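Local coordinates for protein flavodoxin (Bacillus cereus, PDB 6GAQ) that binds flavin mononucleotide and probably serves as a low-potential electron donor to a number of redox enzymes, at residues S97-Y102 with K129-P134; I85-K90 with E114-R119; L61-W66 with C106-I111. All coordinates share one frame; numbering follows the deposited sequence.

How the contacts relate
All three contacts belong to one flavodoxin-like fold, a five-stranded parallel sheet flanked by helices. Along the chain the segments interleave: 61-66, 85-90, 97-102, 106-111, 114-119 and 129-134. Contacts 1 and 3 have centres about 10 Å apart and touch one another, Cys106 SG packing against Gly98; both line the flavin mononucleotide pocket, which therefore draws on the neighbouring strands 58-63 and 91-98. Contact 2 lies at the far end of helix 107-117, with its centre about 26 Å from that of contact 1 and about 17 Å from that of contact 3. Helix 107-117 thus begins beside the cofactor and finishes in contact 2, away from it.

Contact 1: S97-Y102 with K129-P134; sequences SGDTAY and KIELAP. With CA (calcium ion), chain E; FMN (flavin mononucleotide), chain C.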
loop_
_atom_site.group_PDB
_atom_site.type_symbol
_atom_site.label_atom_id
_atom_site.label_comp_id
_atom_site.label_asym_id
_atom_site.label_seq_id
_atom_site.Cartn_x
_atom_site.Cartn_y
_atom_site.Cartn_z
ATOM N N SER A 97 -7.769 2.460 2.750
ATOM C CA SER A 97 -8.822 3.228 3.402
ATOM C C SER A 97 -10.170 2.634 3.018
ATOM O O SER A 97 -10.482 2.514 1.828
ATOM C CB SER A 97 -8.750 4.704 3.007
ATOM O OG SER A 97 -9.847 5.429 3.535
ATOM N N GLY A 98 -10.968 2.271 4.023
ATOM C CA GLY A 98 -12.280 1.701 3.815
ATOM C C GLY A 98 -13.344 2.441 4.608
ATOM O O GLY A 98 -13.207 3.622 4.932
ATOM N N ASP A 99 -14.423 1.720 4.911
ATOM C CA ASP A 99 -15.531 2.271 5.686
ATOM C C ASP A 99 -16.175 1.118 6.434
ATOM O O ASP A 99 -16.680 0.179 5.811
ATOM C CB ASP A 99 -16.543 2.990 4.779
ATOM C CG ASP A 99 -17.757 3.522 5.542
ATOM O OD1 ASP A 99 -18.708 3.989 4.887
ATOM O OD2 ASP A 99 -17.761 3.486 6.792
ATOM N N THR A 100 -16.153 1.190 7.768
ATOM C CA THR A 100 -16.672 0.119 8.608
ATOM C C THR A 100 -18.169 -0.099 8.440
ATOM O O THR A 100 -18.704 -1.048 9.022
ATOM C CB THR A 100 -16.363 0.410 10.078
ATOM O OG1 THR A 100 -16.851 1.714 10.425
ATOM C CG2 THR A 100 -14.865 0.350 10.331
ATOM N N ALA A 101 -18.855 0.749 7.671
ATOM C CA ALA A 101 -20.257 0.507 7.361
ATOM C C ALA A 101 -20.455 -0.692 6.445
ATOM O O ALA A 101 -21.602 -1.076 6.196
ATOM C CB ALA A 101 -20.875 1.750 6.722
ATOM N N TYR A 102 -19.376 -1.286 5.941
ATOM C CA TYR A 102 -19.438 -2.445 5.066
ATOM C C TYR A 102 -18.953 -3.686 5.804
ATOM O O TYR A 102 -18.159 -3.599 6.744
ATOM C CB TYR A 102 -18.592 -2.227 3.807
ATOM C CG TYR A 102 -19.064 -1.077 2.948
ATOM C CD1 TYR A 102 -20.010 -1.275 1.953
ATOM C CD2 TYR A 102 -18.566 0.205 3.136
ATOM C CE1 TYR A 102 -20.447 -0.228 1.166
ATOM C CE2 TYR A 102 -18.996 1.259 2.354
ATOM C CZ TYR A 102 -19.936 1.037 1.371
ATOM O OH TYR A 102 -20.366 2.084 0.591
ATOM N N LYS A 129 -5.076 -0.248 8.157
ATOM C CA LYS A 129 -6.483 -0.097 7.804
ATOM C C LYS A 129 -6.996 1.207 8.402
ATOM O O LYS A 129 -7.132 1.326 9.625
ATOM C CB LYS A 129 -7.294 -1.294 8.293
ATOM C CG LYS A 129 -6.592 -2.621 8.061
ATOM C CD LYS A 129 -7.508 -3.795 8.323
ATOM C CE LYS A 129 -6.829 -4.813 9.222
ATOM N NZ LYS A 129 -5.397 -5.027 8.871
ATOM N N ILE A 130 -7.271 2.182 7.541
ATOM C CA ILE A 130 -7.786 3.486 7.941
ATOM C C ILE A 130 -9.229 3.584 7.462
ATOM O O ILE A 130 -9.562 3.075 6.386
ATOM C CB ILE A 130 -6.924 4.627 7.359
ATOM C CG1 ILE A 130 -5.528 4.625 7.988
ATOM C CG2 ILE A 130 -7.600 5.990 7.531
ATOM C CD1 ILE A 130 -5.467 5.231 9.384
ATOM N N GLU A 131 -10.089 4.218 8.260
ATOM C CA GLU A 131 -11.476 4.416 7.860
ATOM C C GLU A 131 -11.629 5.805 7.263
ATOM O O GLU A 131 -11.374 6.815 7.937
ATOM C CB GLU A 131 -12.431 4.211 9.036
ATOM C CG GLU A 131 -13.824 4.806 8.822
ATOM C CD GLU A 131 -14.880 4.181 9.721
ATOM O OE1 GLU A 131 -16.043 4.058 9.282
ATOM O OE2 GLU A 131 -14.555 3.808 10.865
ATOM N N LEU A 132 -12.030 5.850 5.992
ATOM C CA LEU A 132 -12.278 7.101 5.263
ATOM C C LEU A 132 -10.959 7.870 5.215
ATOM O O LEU A 132 -9.914 7.246 4.969
ATOM C CB LEU A 132 -13.452 7.838 5.911
ATOM C CG LEU A 132 -14.822 7.173 5.772
ATOM C CD1 LEU A 132 -15.911 8.057 6.366
ATOM C CD2 LEU A 132 -15.097 6.872 4.310
ATOM N N ALA A 133 -10.950 9.192 5.441
ATOM C CA ALA A 133 -9.743 10.001 5.396
ATOM C C ALA A 133 -9.025 9.978 6.740
ATOM O O ALA A 133 -9.665 9.887 7.793
ATOM C CB ALA A 133 -10.080 11.443 5.025
ATOM N N PRO A 134 -7.691 10.053 6.736
ATOM C CA PRO A 134 -6.935 10.154 7.996
ATOM C C PRO A 134 -6.955 11.571 8.561
ATOM O O PRO A 134 -5.929 12.249 8.662
ATOM C CB PRO A 134 -5.531 9.706 7.568
ATOM C CG PRO A 134 -5.424 10.169 6.156
ATOM C CD PRO A 134 -6.803 10.014 5.559
HETATM CA CA CA E . -10.685 8.547 9.565
HETATM N N1 FMN C . -15.125 0.164 2.018
HETATM C C2 FMN C . -14.786 -1.078 2.517
HETATM O O2 FMN C . -14.002 -1.167 3.460
HETATM N N3 FMN C . -15.325 -2.221 1.962
HETATM C C4 FMN C . -16.205 -2.129 0.902
HETATM O O4 FMN C . -16.683 -3.148 0.407
HETATM C C4A FMN C . -16.547 -0.880 0.397
HETATM N N5 FMN C . -17.427 -0.784 -0.660
HETATM C C5A FMN C . -17.767 0.454 -1.161
HETATM C C6 FMN C . -18.653 0.546 -2.228
HETATM C C7 FMN C . -19.002 1.790 -2.738
HETATM C C7M FMN C . -19.959 1.883 -3.889
HETATM C C8 FMN C . -18.462 2.944 -2.180
HETATM C C8M FMN C . -18.834 4.290 -2.726
HETATM C C9 FMN C . -17.575 2.852 -1.113
HETATM C C9A FMN C . -17.224 1.607 -0.601
HETATM N N10 FMN C . -16.334 1.513 0.453
HETATM C C10 FMN C . -16.003 0.269 0.959
HETATM C "C1'" FMN C . -15.758 2.753 1.078
HETATM C "C2'" FMN C . -14.465 3.254 0.442
HETATM O "O2'" FMN C . -13.475 2.252 0.486
HETATM C "C3'" FMN C . -14.007 4.481 1.226
HETATM O "O3'" FMN C . -14.845 5.573 0.914
HETATM C "C4'" FMN C . -12.550 4.865 0.979
HETATM O "O4'" FMN C . -12.115 5.693 2.035
HETATM C "C5'" FMN C . -12.340 5.604 -0.339
HETATM O "O5'" FMN C . -10.959 5.865 -0.475
HETATM P P FMN C . -10.384 6.868 -1.598
HETATM O O1P FMN C . -10.631 8.287 -1.149
HETATM O O2P FMN C . -8.899 6.647 -1.757
HETATM O O3P FMN C . -11.084 6.627 -2.914
HETATM O O HOH W 1 -12.789 9.670 8.940
#
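Ser97 and Gly98 pair in parallel with Ile130 and Glu131, where strands 91-98 and 122-131 of the flavodoxin sheet run side by side at the two ends of a beta-alpha-beta crossover through helix 107-117. Backbone bonds hold the pairing: Gly98 N donates to Ile130 O at 2.9 Å, and Gly98 O receives Leu132 N at 2.7 Å. The Ser97 hydroxyl lies beside Leu132 O, but their modelled separation is too short to be trusted; its bond from FMN O4', 2.7 Å to Ser97 OG, is of ordinary length and ties the ribityl chain to this strand.

Beyond the strands the contact passes to side chains. Glu131, with CG anti to the backbone N (chi1 162°) and an extended chain, carries its carboxylate across to the turn that starts at Asp99. There OE1 accepts twice from the same face of its plane, from Thr100 OG1 at 2.7 Å and from Thr100 N at 3.2 Å. Asp99 OD2 stands only 3.1 Å from Glu131 OE1 with the two carboxylate planes 43° apart, a closeness that may favour partial protonation. Asp99 OD2 also takes Ala101 N in an Asx turn.

Apolar contact is slight, limited to Leu132 CD2 near Asp99 CB. Calcium is bound on the other side of the 129-134 segment by Glu131 O, Ala133 O and a water, with Asp139 completing the protein ligands.

The flavin is met by both backbone and ring of the turn. Asp99 N donates to FMN O2 at 3.3 Å, and Tyr102 lays one face of its ring on the isoalloxazine, with FMN C4A 3.5 Å above the centre of that ring.

Contact 2: I85-K90 with E114-R119; sequences IDLAGK and ERLVER
Leu87 and Arg119 bring the two backbones together, Leu87 N donating to Arg119 O at 2.8 Å with the donor almost in line with the carbonyl bond (C=O...N 163°). Arg119 follows helix 107-117, and Leu87 lies in the loop between helix 73-81 and strand 91-98, so the bond fastens the exit of one helix to the approach to strand 91-98, an inner strand of the parallel flavodoxin sheet. The loop is itself folded tightly: a type II turn runs from Leu87 to Lys90, with Gly89 in its third position, and Asp86 OD1 accepts Ala88 N at 3.2 Å from well above the carboxylate plane, forming an Asx turn.

Arg119 supplies much of the side-chain contact. Its chain is bent at chi2 (-105°) and chi3, which curls CD and NE around Ile85 O; CD comes to 3.1 Å from that oxygen. Arg119 NE lies 2.8 Å from Ile85 O, but the N-H points well off the oxygen (117°), making the bond weak despite its length. The carboxylate of Asp86 stays clear of this guanidinium, which has Glu83 as a long, weak ion partner.

Leu87 turns inward. Its CB rests near Arg119 O, and its CD1 meets CD2 of Leu116 at 3.7 Å, the two side chains crossing at a slant. This pair continues into the interior, Leu87 reaching Ile59 and Leu116 reaching Val92 and Val94 of the sheet. Within 114-119, Arg115 NH1 forms a salt bridge with Glu118 OE1 at 2.7 Å.

No salt bridge spans the two segments, so the join rests on the Leu87 N to Arg119 O bond and the leucine packing, with the weak Arg119 NE bond adding little.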
loop_
_atom_site.group_PDB
_atom_site.type_symbol
_atom_site.label_atom_id
_atom_site.label_comp_id
_atom_site.label_asym_id
_atom_site.label_seq_id
_atom_site.Cartn_x
_atom_site.Cartn_y
_atom_site.Cartn_z
ATOM N N ILE A 85 5.773 -11.611 -12.162
ATOM C CA ILE A 85 7.026 -11.057 -11.653
ATOM C C ILE A 85 7.402 -11.760 -10.358
ATOM O O ILE A 85 6.536 -12.127 -9.557
ATOM C CB ILE A 85 6.951 -9.530 -11.432
ATOM C CG1 ILE A 85 5.668 -9.138 -10.701
ATOM C CG2 ILE A 85 7.084 -8.781 -12.748
ATOM C CD1 ILE A 85 5.792 -7.834 -9.955
ATOM N N ASP A 86 8.708 -11.934 -10.155
ATOM C CA ASP A 86 9.261 -12.559 -8.958
ATOM C C ASP A 86 9.699 -11.456 -8.002
ATOM O O ASP A 86 10.625 -10.696 -8.305
ATOM C CB ASP A 86 10.430 -13.473 -9.322
ATOM C CG ASP A 86 10.929 -14.284 -8.143
ATOM O OD1 ASP A 86 10.293 -14.238 -7.069
ATOM O OD2 ASP A 86 11.965 -14.965 -8.291
ATOM N N LEU A 87 9.035 -11.371 -6.848
ATOM C CA LEU A 87 9.334 -10.363 -5.841
ATOM C C LEU A 87 10.173 -10.915 -4.693
ATOM O O LEU A 87 10.144 -10.358 -3.591
ATOM C CB LEU A 87 8.039 -9.758 -5.299
ATOM C CG LEU A 87 7.274 -8.824 -6.237
ATOM C CD1 LEU A 87 5.869 -8.580 -5.716
ATOM C CD2 LEU A 87 8.019 -7.511 -6.411
ATOM N N ALA A 88 10.917 -11.994 -4.928
ATOM C CA ALA A 88 11.744 -12.576 -3.879
ATOM C C ALA A 88 12.814 -11.586 -3.433
ATOM O O ALA A 88 13.545 -11.027 -4.257
ATOM C CB ALA A 88 12.389 -13.870 -4.373
ATOM N N GLY A 89 12.901 -11.371 -2.122
ATOM C CA GLY A 89 13.838 -10.426 -1.556
ATOM C C GLY A 89 13.286 -9.036 -1.328
ATOM O O GLY A 89 13.950 -8.224 -0.672
ATOM N N LYS A 90 12.097 -8.735 -1.845
ATOM C CA LYS A 90 11.486 -7.423 -1.682
ATOM C C LYS A 90 10.687 -7.391 -0.383
ATOM O O LYS A 90 9.791 -8.217 -0.180
ATOM C CB LYS A 90 10.587 -7.096 -2.873
ATOM C CG LYS A 90 11.287 -7.168 -4.219
ATOM C CD LYS A 90 12.549 -6.320 -4.233
ATOM C CE LYS A 90 13.250 -6.389 -5.582
ATOM N NZ LYS A 90 14.633 -5.839 -5.513
ATOM N N GLU A 114 -2.031 -10.993 0.113
ATOM C CA GLU A 114 -1.903 -12.356 -0.392
ATOM C C GLU A 114 -1.150 -12.384 -1.714
ATOM O O GLU A 114 -0.298 -13.253 -1.930
ATOM C CB GLU A 114 -3.284 -12.992 -0.554
ATOM C CG GLU A 114 -4.063 -13.143 0.740
ATOM C CD GLU A 114 -5.529 -13.442 0.498
ATOM O OE1 GLU A 114 -5.952 -13.429 -0.678
ATOM O OE2 GLU A 114 -6.258 -13.689 1.480
ATOM N N ARG A 115 -1.446 -11.437 -2.607
ATOM C CA ARG A 115 -0.800 -11.422 -3.914
ATOM C C ARG A 115 0.700 -11.189 -3.790
ATOM O O ARG A 115 1.495 -11.863 -4.455
ATOM C CB ARG A 115 -1.442 -10.356 -4.802
ATOM C CG ARG A 115 -0.643 -10.014 -6.051
ATOM C CD ARG A 115 -0.526 -11.206 -6.991
ATOM N NE ARG A 115 -1.671 -11.318 -7.890
ATOM C CZ ARG A 115 -2.445 -12.395 -7.984
ATOM N NH1 ARG A 115 -2.198 -13.460 -7.233
ATOM N NH2 ARG A 115 -3.466 -12.409 -8.831
ATOM N N LEU A 116 1.110 -10.245 -2.940
ATOM C CA LEU A 116 2.535 -9.979 -2.767
ATOM C C LEU A 116 3.253 -11.187 -2.178
ATOM O O LEU A 116 4.364 -11.526 -2.604
ATOM C CB LEU A 116 2.738 -8.746 -1.888
ATOM C CG LEU A 116 2.333 -7.408 -2.512
ATOM C CD1 LEU A 116 2.661 -6.252 -1.580
ATOM C CD2 LEU A 116 3.006 -7.219 -3.863
ATOM N N VAL A 117 2.635 -11.850 -1.199
ATOM C CA VAL A 117 3.221 -13.065 -0.641
ATOM C C VAL A 117 3.198 -14.187 -1.671
ATOM O O VAL A 117 4.135 -14.991 -1.759
ATOM C CB VAL A 117 2.492 -13.461 0.656
ATOM C CG1 VAL A 117 2.976 -14.814 1.155
ATOM C CG2 VAL A 117 2.698 -12.398 1.723
ATOM N N GLU A 118 2.137 -14.249 -2.481
ATOM C CA GLU A 118 2.027 -15.249 -3.538
ATOM C C GLU A 118 3.135 -15.134 -4.578
ATOM O O GLU A 118 3.295 -16.050 -5.392
ATOM C CB GLU A 118 0.661 -15.127 -4.221
ATOM C CG GLU A 118 0.168 -16.385 -4.918
ATOM C CD GLU A 118 -1.261 -16.250 -5.410
ATOM O OE1 GLU A 118 -1.886 -15.202 -5.142
ATOM O OE2 GLU A 118 -1.757 -17.188 -6.068
ATOM N N ARG A 119 3.904 -14.042 -4.569
ATOM C CA ARG A 119 4.944 -13.811 -5.565
ATOM C C ARG A 119 6.330 -13.691 -4.941
ATOM O O ARG A 119 7.261 -13.212 -5.596
ATOM C CB ARG A 119 4.614 -12.568 -6.389
ATOM C CG ARG A 119 3.355 -12.726 -7.220
ATOM C CD ARG A 119 3.675 -12.941 -8.679
ATOM N NE ARG A 119 4.592 -14.055 -8.894
ATOM C CZ ARG A 119 4.225 -15.243 -9.360
ATOM N NH1 ARG A 119 2.956 -15.477 -9.663
ATOM N NH2 ARG A 119 5.129 -16.198 -9.524
#

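Contact 3: L61-W66 with C106-I111; sequences LGSYTW and CEAVTI. With FMN (flavin mononucleotide), chain C.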
loop_
_atom_site.group_PDB
_atom_site.type_symbol
_atom_site.label_atom_id
_atom_site.label_comp_id
_atom_site.label_asym_id
_atom_site.label_seq_id
_atom_site.Cartn_x
_atom_site.Cartn_y
_atom_site.Cartn_z
ATOM N N LEU A 61 2.213 -0.997 -1.177
ATOM C CA LEU A 61 1.014 -0.833 -1.981
ATOM C C LEU A 61 -0.117 -0.268 -1.131
ATOM O O LEU A 61 -0.162 -0.457 0.087
ATOM C CB LEU A 61 0.584 -2.163 -2.603
ATOM C CG LEU A 61 1.618 -2.908 -3.450
ATOM C CD1 LEU A 61 0.988 -4.122 -4.114
ATOM C CD2 LEU A 61 2.235 -1.985 -4.489
ATOM N N GLY A 62 -1.034 0.433 -1.790
ATOM C CA GLY A 62 -2.179 1.006 -1.113
ATOM C C GLY A 62 -3.386 1.109 -2.020
ATOM O O GLY A 62 -3.258 1.486 -3.187
ATOM N N SER A 63 -4.564 0.774 -1.504
ATOM C CA SER A 63 -5.765 0.809 -2.325
ATOM C C SER A 63 -6.991 0.904 -1.433
ATOM O O SER A 63 -7.025 0.341 -0.335
ATOM C CB SER A 63 -5.866 -0.430 -3.222
ATOM O OG SER A 63 -7.193 -0.618 -3.683
ATOM N N TYR A 64 -7.993 1.628 -1.919
ATOM C CA TYR A 64 -9.296 1.620 -1.281
ATOM C C TYR A 64 -10.077 0.385 -1.719
ATOM O O TYR A 64 -9.728 -0.293 -2.689
ATOM C CB TYR A 64 -10.073 2.895 -1.614
ATOM C CG TYR A 64 -10.447 3.053 -3.074
ATOM C CD1 TYR A 64 -9.497 3.411 -4.023
ATOM C CD2 TYR A 64 -11.754 2.859 -3.500
ATOM C CE1 TYR A 64 -9.838 3.562 -5.355
ATOM C CE2 TYR A 64 -12.101 3.008 -4.829
ATOM C CZ TYR A 64 -11.142 3.361 -5.751
ATOM O OH TYR A 64 -11.489 3.508 -7.075
ATOM N N THR A 65 -11.140 0.086 -0.981
ATOM C CA THR A 65 -11.984 -1.062 -1.272
ATOM C C THR A 65 -13.283 -0.596 -1.914
ATOM O O THR A 65 -13.902 0.370 -1.458
ATOM C CB THR A 65 -12.285 -1.861 -0.001
ATOM O OG1 THR A 65 -11.055 -2.260 0.617
ATOM C CG2 THR A 65 -13.090 -3.104 -0.336
ATOM N N TRP A 66 -13.688 -1.280 -2.983
ATOM C CA TRP A 66 -14.902 -0.951 -3.703
ATOM C C TRP A 66 -15.988 -1.983 -3.385
ATOM O O TRP A 66 -15.882 -2.732 -2.402
ATOM C CB TRP A 66 -14.592 -0.848 -5.199
ATOM C CG TRP A 66 -15.501 0.094 -5.939
ATOM C CD1 TRP A 66 -16.232 -0.188 -7.056
ATOM C CD2 TRP A 66 -15.774 1.466 -5.617
ATOM N NE1 TRP A 66 -16.942 0.921 -7.450
ATOM C CE2 TRP A 66 -16.679 1.949 -6.584
ATOM C CE3 TRP A 66 -15.343 2.332 -4.606
ATOM C CZ2 TRP A 66 -17.159 3.258 -6.570
ATOM C CZ3 TRP A 66 -15.820 3.631 -4.596
ATOM C CH2 TRP A 66 -16.719 4.081 -5.571
ATOM N N CYS A 106 -11.905 -2.964 4.287
ATOM C CA CYS A 106 -10.525 -2.983 3.799
ATOM C C CYS A 106 -10.105 -4.380 3.343
ATOM O O CYS A 106 -9.013 -4.854 3.665
ATOM C CB CYS A 106 -9.556 -2.440 4.855
ATOM S SG CYS A 106 -9.594 -0.643 5.054
ATOM N N GLU A 107 -10.981 -5.049 2.586
ATOM C CA GLU A 107 -10.601 -6.321 1.977
ATOM C C GLU A 107 -9.441 -6.144 1.007
ATOM O O GLU A 107 -8.646 -7.070 0.815
ATOM C CB GLU A 107 -11.794 -6.944 1.253
ATOM C CG GLU A 107 -12.416 -8.147 1.950
ATOM C CD GLU A 107 -11.403 -9.008 2.677
ATOM O OE1 GLU A 107 -11.352 -8.944 3.923
ATOM O OE2 GLU A 107 -10.667 -9.756 2.002
ATOM N N ALA A 108 -9.333 -4.963 0.389
ATOM C CA ALA A 108 -8.245 -4.698 -0.546
ATOM C C ALA A 108 -6.883 -4.860 0.114
ATOM O O ALA A 108 -5.918 -5.259 -0.547
ATOM C CB ALA A 108 -8.387 -3.290 -1.125
ATOM N N VAL A 109 -6.785 -4.552 1.409
ATOM C CA VAL A 109 -5.529 -4.747 2.125
ATOM C C VAL A 109 -5.179 -6.227 2.184
ATOM O O VAL A 109 -4.019 -6.617 1.996
ATOM C CB VAL A 109 -5.617 -4.126 3.531
ATOM C CG1 VAL A 109 -4.296 -4.271 4.261
ATOM C CG2 VAL A 109 -6.025 -2.663 3.439
ATOM N N THR A 110 -6.178 -7.078 2.437
ATOM C CA THR A 110 -5.938 -8.517 2.456
ATOM C C THR A 110 -5.612 -9.042 1.064
ATOM O O THR A 110 -4.738 -9.903 0.908
ATOM C CB THR A 110 -7.156 -9.245 3.027
ATOM O OG1 THR A 110 -7.565 -8.618 4.249
ATOM C CG2 THR A 110 -6.828 -10.709 3.293
ATOM N N ILE A 111 -6.302 -8.531 0.041
ATOM C CA ILE A 111 -6.099 -9.016 -1.322
ATOM C C ILE A 111 -4.661 -8.774 -1.766
ATOM O O ILE A 111 -3.976 -9.688 -2.240
ATOM C CB ILE A 111 -7.102 -8.351 -2.281
ATOM C CG1 ILE A 111 -8.530 -8.791 -1.950
ATOM C CG2 ILE A 111 -6.755 -8.678 -3.725
ATOM C CD1 ILE A 111 -9.597 -7.979 -2.650
HETATM N N1 FMN C . -15.125 0.164 2.018
HETATM C C2 FMN C . -14.786 -1.078 2.517
HETATM O O2 FMN C . -14.002 -1.167 3.460
HETATM N N3 FMN C . -15.325 -2.221 1.962
HETATM C C4 FMN C . -16.205 -2.129 0.902
HETATM O O4 FMN C . -16.683 -3.148 0.407
HETATM C C4A FMN C . -16.547 -0.880 0.397
HETATM N N5 FMN C . -17.427 -0.784 -0.660
HETATM C C5A FMN C . -17.767 0.454 -1.161
HETATM C C6 FMN C . -18.653 0.546 -2.228
HETATM C C7 FMN C . -19.002 1.790 -2.738
HETATM C C7M FMN C . -19.959 1.883 -3.889
HETATM C C8 FMN C . -18.462 2.944 -2.180
HETATM C C8M FMN C . -18.834 4.290 -2.726
HETATM C C9 FMN C . -17.575 2.852 -1.113
HETATM C C9A FMN C . -17.224 1.607 -0.601
HETATM N N10 FMN C . -16.334 1.513 0.453
HETATM C C10 FMN C . -16.003 0.269 0.959
HETATM C "C1'" FMN C . -15.758 2.753 1.078
HETATM C "C2'" FMN C . -14.465 3.254 0.442
HETATM O "O2'" FMN C . -13.475 2.252 0.486
HETATM C "C3'" FMN C . -14.007 4.481 1.226
HETATM O "O3'" FMN C . -14.845 5.573 0.914
HETATM C "C4'" FMN C . -12.550 4.865 0.979
HETATM O "O4'" FMN C . -12.115 5.693 2.035
HETATM C "C5'" FMN C . -12.340 5.604 -0.339
HETATM O "O5'" FMN C . -10.959 5.865 -0.475
HETATM P P FMN C . -10.384 6.868 -1.598
HETATM O O1P FMN C . -10.631 8.287 -1.149
HETATM O O2P FMN C . -8.899 6.647 -1.757
HETATM O O3P FMN C . -11.084 6.627 -2.914
#
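Thr65, just beyond strand 58-63, reaches to the start of helix 107-117, facing Ala108 and Cys106 on one side and the flavin on the other. Its CB, directed at the helix, already lies within 3.6 Å of FMN C2. There the side chain forks. The methyl branch, CG2, is anti to the backbone N and sits over the pyrimidine part of the isoalloxazine, 3.3 Å from FMN N3. The hydroxyl branch takes the other course (chi1 -56°, OG1 anti to the carbonyl carbon) and ends among the first residues of the helix. OG1 passes close to Cys106 CA and accepts the N-H of Ala108 at 3.2 Å in a nearly straight bond (162°). The CB of Ala108 is 3.3 Å from the same oxygen, so amide and methyl of one residue both face the hydroxyl oxygen.

In this flavodoxin the cofactor sits at the carboxyl ends of the parallel strands, and the 61-66 and 106-111 segments hold it from two loops. Thr65 O receives FMN O2' at 2.7 Å, while Cys106 N donates to FMN O2 at 2.9 Å (angle at hydrogen 164°). Trp66, the next residue, places a face of its indole against the dimethyl end of the flavin, on the same side as Thr65 CG2; Tyr102 covers the opposite face. Tyr64 points away from the helix, and one face of its ring meets the phosphate, FMN O3P lying over it toward the rim, while its hydroxyl is hydrogen-bonded to Glu74.

Behind Thr65 the Ala108 methyl packs against the 61-66 segment, its CB 3.6 Å from Tyr64 O and less close to Ser63 OG. The Ser63 hydroxyl turns instead to Tyr64 O, to which it donates a hydrogen bond.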